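Local coordinates for protein superoxide dismutase [Mn/Fe] (Aeropyrum pernix, PDB 3AK2) that catalyses the dismutation of superoxide to molecular oxygen and hydrogen peroxide, and as a cambialistic enzyme works with either manganese or iron at its metal site, at residues G90-G94 with W187-W192; G94-V100 with W192-E196. All coordinates share one frame; numbering follows the deposited sequence.

Interaction 1: G90-G94 with W187-W192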
loop_
_atom_site.group_PDB
_atom_site.type_symbol
_atom_site.label_atom_id
_atom_site.label_comp_id
_atom_site.label_asym_id
_atom_site.label_seq_id
_atom_site.Cartn_x
_atom_site.Cartn_y
_atom_site.Cartn_z
ATOM N N GLY A 90 -26.841 7.736 25.434
ATOM C CA GLY A 90 -27.762 7.068 26.359
ATOM C C GLY A 90 -27.699 5.567 26.150
ATOM O O GLY A 90 -27.091 4.849 26.947
ATOM N N LYS A 91 -28.326 5.089 25.073
ATOM C CA LYS A 91 -28.086 3.729 24.599
ATOM C C LYS A 91 -26.624 3.626 24.163
ATOM O O LYS A 91 -25.973 2.597 24.364
ATOM C CB LYS A 91 -29.016 3.364 23.437
ATOM C CG LYS A 91 -28.801 1.946 22.911
ATOM C CD LYS A 91 -29.621 1.647 21.672
ATOM C CE LYS A 91 -29.244 0.286 21.106
ATOM N NZ LYS A 91 -30.095 -0.100 19.949
ATOM N N GLY A 92 -26.123 4.706 23.566
ATOM C CA GLY A 92 -24.718 4.811 23.194
ATOM C C GLY A 92 -23.888 5.403 24.315
ATOM O O GLY A 92 -24.400 6.144 25.160
ATOM N N GLY A 93 -22.600 5.073 24.321
ATOM C CA GLY A 93 -21.676 5.589 25.321
ATOM C C GLY A 93 -21.549 4.698 26.537
ATOM O O GLY A 93 -21.996 3.549 26.533
ATOM N N GLY A 94 -20.933 5.239 27.583
ATOM C CA GLY A 94 -20.713 4.501 28.818
ATOM C C GLY A 94 -19.634 3.444 28.696
ATOM O O GLY A 94 -18.778 3.504 27.806
ATOM N N TRP A 187 -16.512 8.034 21.618
ATOM C CA TRP A 187 -16.806 7.101 22.708
ATOM C C TRP A 187 -18.201 7.293 23.300
ATOM O O TRP A 187 -18.806 6.341 23.784
ATOM C CB TRP A 187 -15.751 7.201 23.809
ATOM C CG TRP A 187 -14.419 6.712 23.359
ATOM C CD1 TRP A 187 -13.351 7.473 22.982
ATOM C CD2 TRP A 187 -14.017 5.348 23.205
ATOM N NE1 TRP A 187 -12.302 6.665 22.609
ATOM C CE2 TRP A 187 -12.683 5.357 22.741
ATOM C CE3 TRP A 187 -14.653 4.117 23.421
ATOM C CZ2 TRP A 187 -11.973 4.179 22.484
ATOM C CZ3 TRP A 187 -13.944 2.947 23.167
ATOM C CH2 TRP A 187 -12.616 2.990 22.707
ATOM N N ASN A 188 -18.710 8.520 23.232
ATOM C CA ASN A 188 -20.024 8.841 23.790
ATOM C C ASN A 188 -21.206 8.284 23.004
ATOM O O ASN A 188 -22.347 8.337 23.475
ATOM C CB ASN A 188 -20.160 10.351 23.962
ATOM C CG ASN A 188 -19.161 10.906 24.944
ATOM O OD1 ASN A 188 -19.197 10.581 26.131
ATOM N ND2 ASN A 188 -18.253 11.742 24.456
ATOM N N VAL A 189 -20.936 7.743 21.815
ATOM C CA VAL A 189 -21.988 7.129 20.999
ATOM C C VAL A 189 -21.754 5.643 20.680
ATOM O O VAL A 189 -22.504 5.050 19.908
ATOM C CB VAL A 189 -22.271 7.928 19.684
ATOM C CG1 VAL A 189 -22.763 9.342 19.993
ATOM C CG2 VAL A 189 -21.041 7.960 18.771
ATOM N N VAL A 190 -20.735 5.037 21.285
ATOM C CA VAL A 190 -20.467 3.612 21.059
ATOM C C VAL A 190 -21.615 2.755 21.587
ATOM O O VAL A 190 -22.030 2.896 22.740
ATOM C CB VAL A 190 -19.130 3.150 21.684
ATOM C CG1 VAL A 190 -18.984 1.631 21.599
ATOM C CG2 VAL A 190 -17.965 3.832 20.995
ATOM N N ASN A 191 -22.128 1.883 20.728
ATOM C CA ASN A 191 -23.213 0.979 21.070
ATOM C C ASN A 191 -22.656 -0.345 21.587
ATOM O O ASN A 191 -22.470 -1.299 20.826
ATOM C CB ASN A 191 -24.094 0.759 19.837
ATOM C CG ASN A 191 -25.323 -0.077 20.125
ATOM O OD1 ASN A 191 -25.584 -0.469 21.265
ATOM N ND2 ASN A 191 -26.097 -0.350 19.082
ATOM N N TRP A 192 -22.387 -0.403 22.889
ATOM C CA TRP A 192 -21.775 -1.596 23.472
ATOM C C TRP A 192 -22.661 -2.835 23.371
ATOM O O TRP A 192 -22.153 -3.955 23.334
ATOM C CB TRP A 192 -21.310 -1.339 24.908
ATOM C CG TRP A 192 -20.129 -0.429 24.957
ATOM C CD1 TRP A 192 -20.101 0.850 25.426
ATOM C CD2 TRP A 192 -18.806 -0.711 24.477
ATOM N NE1 TRP A 192 -18.842 1.378 25.285
ATOM C CE2 TRP A 192 -18.027 0.442 24.705
ATOM C CE3 TRP A 192 -18.201 -1.831 23.889
ATOM C CZ2 TRP A 192 -16.670 0.511 24.368
ATOM C CZ3 TRP A 192 -16.853 -1.760 23.548
ATOM C CH2 TRP A 192 -16.104 -0.598 23.790
HETATM O O HOH W 1 -23.492 1.558 25.156
HETATM O O HOH W 2 -25.534 -0.080 23.943
HETATM O O HOH W 3 -28.194 -2.488 19.519
HETATM O O HOH W 4 -17.745 4.252 25.438
HETATM O O HOH W 5 -20.476 8.019 27.423
#
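In this Fe/Mn superoxide dismutase the glycine-rich linker between helix 62-82 and helix 98-108 meets the turn that joins helix 179-186 to helix 192-205, and it does so chiefly through backbone atoms. Gly93 N donates a hydrogen bond of 2.8 Å to Val190 O, reaching it from 30° outside the carbonyl plane. Next to it, Gly93 CA comes within 3.3 Å of Trp187 O in a nearly straight CA-H...O contact (163° at the hydrogen). The backbones close tightly here, with Gly93 CA 4.0 Å from Asn188 CA, and Gly92 CA lies 3.3 Å from Val190 O. At the outer end, the fully extended Lys91 runs obliquely across the amide of Asn191, its CE 3.7 Å from Asn191 OD1. With CG anti to the backbone N (chi1 -175°), Asn191 turns its amide to this lysine; it is also the N-cap residue of helix 192-205, its OD1 accepting a weak bond from Asp194 N, while its ND2 binds Pro84 O. Ordered waters join the rest. One lies 2.8 Å from both Lys91 O and Gly93 O, which compete for its protons, and accepts from Trp192 N, tying the linker to the first turn of the helix. The indole of Trp192 presents its edge to Gly93 O, which lies near the ring plane, while Val190 CG1 covers one face. Trp192 NE1 makes a weak bond to Gly94 O, and a water in the ring plane accepts from the same NE1 at 3.1 Å while donating to Gly94 O and Trp187 O.

Interaction 2: G94-V100 with W192-E196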
loop_
_atom_site.group_PDB
_atom_site.type_symbol
_atom_site.label_atom_id
_atom_site.label_comp_id
_atom_site.label_asym_id
_atom_site.label_seq_id
_atom_site.Cartn_x
_atom_site.Cartn_y
_atom_site.Cartn_z
ATOM N N GLY A 94 -20.933 5.239 27.583
ATOM C CA GLY A 94 -20.713 4.501 28.818
ATOM C C GLY A 94 -19.634 3.444 28.696
ATOM O O GLY A 94 -18.778 3.504 27.806
ATOM N N THR A 95 -19.688 2.469 29.597
ATOM C CA THR A 95 -18.679 1.422 29.685
ATOM C C THR A 95 -19.348 0.062 29.523
ATOM O O THR A 95 -20.437 -0.157 30.063
ATOM C CB THR A 95 -17.946 1.466 31.042
ATOM O OG1 THR A 95 -18.898 1.302 32.099
ATOM C CG2 THR A 95 -17.216 2.793 31.227
ATOM N N PRO A 96 -18.704 -0.857 28.778
ATOM C CA PRO A 96 -19.300 -2.159 28.503
ATOM C C PRO A 96 -19.339 -3.090 29.711
ATOM O O PRO A 96 -18.558 -2.932 30.655
ATOM C CB PRO A 96 -18.370 -2.747 27.439
ATOM C CG PRO A 96 -17.059 -2.123 27.708
ATOM C CD PRO A 96 -17.379 -0.723 28.146
ATOM N N GLY A 97 -20.265 -4.042 29.660
ATOM C CA GLY A 97 -20.294 -5.164 30.588
ATOM C C GLY A 97 -20.115 -6.458 29.818
ATOM O O GLY A 97 -19.519 -6.469 28.734
ATOM N N GLY A 98 -20.616 -7.550 30.387
ATOM C CA GLY A 98 -20.654 -8.845 29.719
ATOM C C GLY A 98 -19.318 -9.404 29.275
ATOM O O GLY A 98 -18.285 -9.178 29.916
ATOM N N ARG A 99 -19.351 -10.136 28.164
ATOM C CA ARG A 99 -18.172 -10.813 27.635
ATOM C C ARG A 99 -17.131 -9.828 27.105
ATOM O O ARG A 99 -15.929 -10.077 27.222
ATOM C CB ARG A 99 -18.558 -11.825 26.549
ATOM C CG ARG A 99 -19.561 -12.902 26.989
ATOM C CD ARG A 99 -19.000 -13.855 28.051
ATOM N NE ARG A 99 -17.895 -14.683 27.562
ATOM C CZ ARG A 99 -18.041 -15.854 26.943
ATOM N NH1 ARG A 99 -16.969 -16.526 26.543
ATOM N NH2 ARG A 99 -19.250 -16.355 26.717
ATOM N N VAL A 100 -17.596 -8.716 26.533
ATOM C CA VAL A 100 -16.705 -7.654 26.054
ATOM C C VAL A 100 -15.850 -7.114 27.203
ATOM O O VAL A 100 -14.627 -7.049 27.089
ATOM C CB VAL A 100 -17.487 -6.501 25.363
ATOM C CG1 VAL A 100 -16.597 -5.287 25.136
ATOM C CG2 VAL A 100 -18.071 -6.966 24.044
ATOM N N TRP A 192 -22.387 -0.403 22.889
ATOM C CA TRP A 192 -21.775 -1.596 23.472
ATOM C C TRP A 192 -22.661 -2.835 23.371
ATOM O O TRP A 192 -22.153 -3.955 23.334
ATOM C CB TRP A 192 -21.310 -1.339 24.908
ATOM C CG TRP A 192 -20.129 -0.429 24.957
ATOM C CD1 TRP A 192 -20.101 0.850 25.426
ATOM C CD2 TRP A 192 -18.806 -0.711 24.477
ATOM N NE1 TRP A 192 -18.842 1.378 25.285
ATOM C CE2 TRP A 192 -18.027 0.442 24.705
ATOM C CE3 TRP A 192 -18.201 -1.831 23.889
ATOM C CZ2 TRP A 192 -16.670 0.511 24.368
ATOM C CZ3 TRP A 192 -16.853 -1.760 23.548
ATOM C CH2 TRP A 192 -16.104 -0.598 23.790
ATOM N N ASP A 193 -23.976 -2.638 23.305
ATOM C CA ASP A 193 -24.900 -3.744 23.065
ATOM C C ASP A 193 -24.620 -4.423 21.727
ATOM O O ASP A 193 -24.608 -5.647 21.636
ATOM C CB ASP A 193 -26.355 -3.268 23.114
ATOM C CG ASP A 193 -27.345 -4.375 22.777
ATOM O OD1 ASP A 193 -27.400 -5.373 23.525
ATOM O OD2 ASP A 193 -28.067 -4.247 21.763
ATOM N N ASP A 194 -24.400 -3.619 20.689
ATOM C CA ASP A 194 -24.078 -4.152 19.370
ATOM C C ASP A 194 -22.741 -4.889 19.402
ATOM O O ASP A 194 -22.627 -5.994 18.870
ATOM C CB ASP A 194 -24.047 -3.029 18.334
ATOM C CG ASP A 194 -23.704 -3.528 16.946
ATOM O OD1 ASP A 194 -24.603 -4.047 16.250
ATOM O OD2 ASP A 194 -22.528 -3.395 16.554
ATOM N N VAL A 195 -21.745 -4.286 20.045
ATOM C CA VAL A 195 -20.422 -4.906 20.160
ATOM C C VAL A 195 -20.508 -6.254 20.884
ATOM O O VAL A 195 -19.903 -7.234 20.452
ATOM C CB VAL A 195 -19.394 -3.967 20.848
ATOM C CG1 VAL A 195 -18.020 -4.625 20.920
ATOM C CG2 VAL A 195 -19.290 -2.645 20.097
ATOM N N GLU A 196 -21.273 -6.293 21.976
ATOM C CA GLU A 196 -21.495 -7.527 22.737
ATOM C C GLU A 196 -22.135 -8.619 21.879
ATOM O O GLU A 196 -21.712 -9.777 21.912
ATOM C CB GLU A 196 -22.355 -7.234 23.975
ATOM C CG GLU A 196 -22.599 -8.431 24.902
ATOM C CD GLU A 196 -21.386 -8.817 25.737
ATOM O OE1 GLU A 196 -20.413 -8.037 25.802
ATOM O OE2 GLU A 196 -21.410 -9.908 26.346
HETATM O O HOH W 4 -17.745 4.252 25.438
#
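The carboxylate of Glu196 grips two successive backbone amides at the start of helix 98-108, taking Arg99 N on OE2 at 2.8 Å and Val100 N on OE1 at 3.0 Å. Arg99 N uses the syn lone pair of OE2, and Val100 N also comes from the syn side, 17° out of the carboxylate plane. Each oxygen takes one N-H, and the carboxylate comes from helix 192-205, far away in sequence. Glu196 leaves its own helix with CG anti to the backbone N, then bends at chi2 (74°) to bring the acid up to these amides. The positive end of the helix dipole would probably stabilise its negative charge. Gly98 CA lies 3.6 Å from Glu196 OE2. The side chains of Val100 and Glu196 run antiparallel, and Val100 CG2 packs against Val195 CG1. In the loop just before the helix, Pro96 lies flat on one face of the Trp192 indole: CD sits 3.8 Å from the centroid of the five-membered ring in a CH-pi contact, and CB rests 3.6 Å from Trp192 CD2. Val100 CG1 meets the six-membered ring at CZ3, its side chain crossing the indole at about a right angle. Phe111 and Phe114 of helix 111-123 touch Pro96 and Trp192 respectively, Leu199 of helix 192-205 touches Val100, and Leu162 of strand 159-165 lies against both Trp192 and Val195.

Interactions 1 and 2 are consecutive parts of one seam, their centres about 9 Å apart, along which the linker and the start of helix 98-108 follow the chain that leads into helix 192-205. The contacts come in the same order along both chains, although the backbones run locally in opposite senses in interaction 1 and in the same sense in interaction 2. Gly94 and Trp192 belong to both contacts, as does the water between them. The indole is held between Val190 CG1, of its own segment, and Pro96 CD on the opposite face. The seam is removed from the manganese bound by His31, His79, Asp165 and His169; the side chain of Val189 is about 14 Å from the metal.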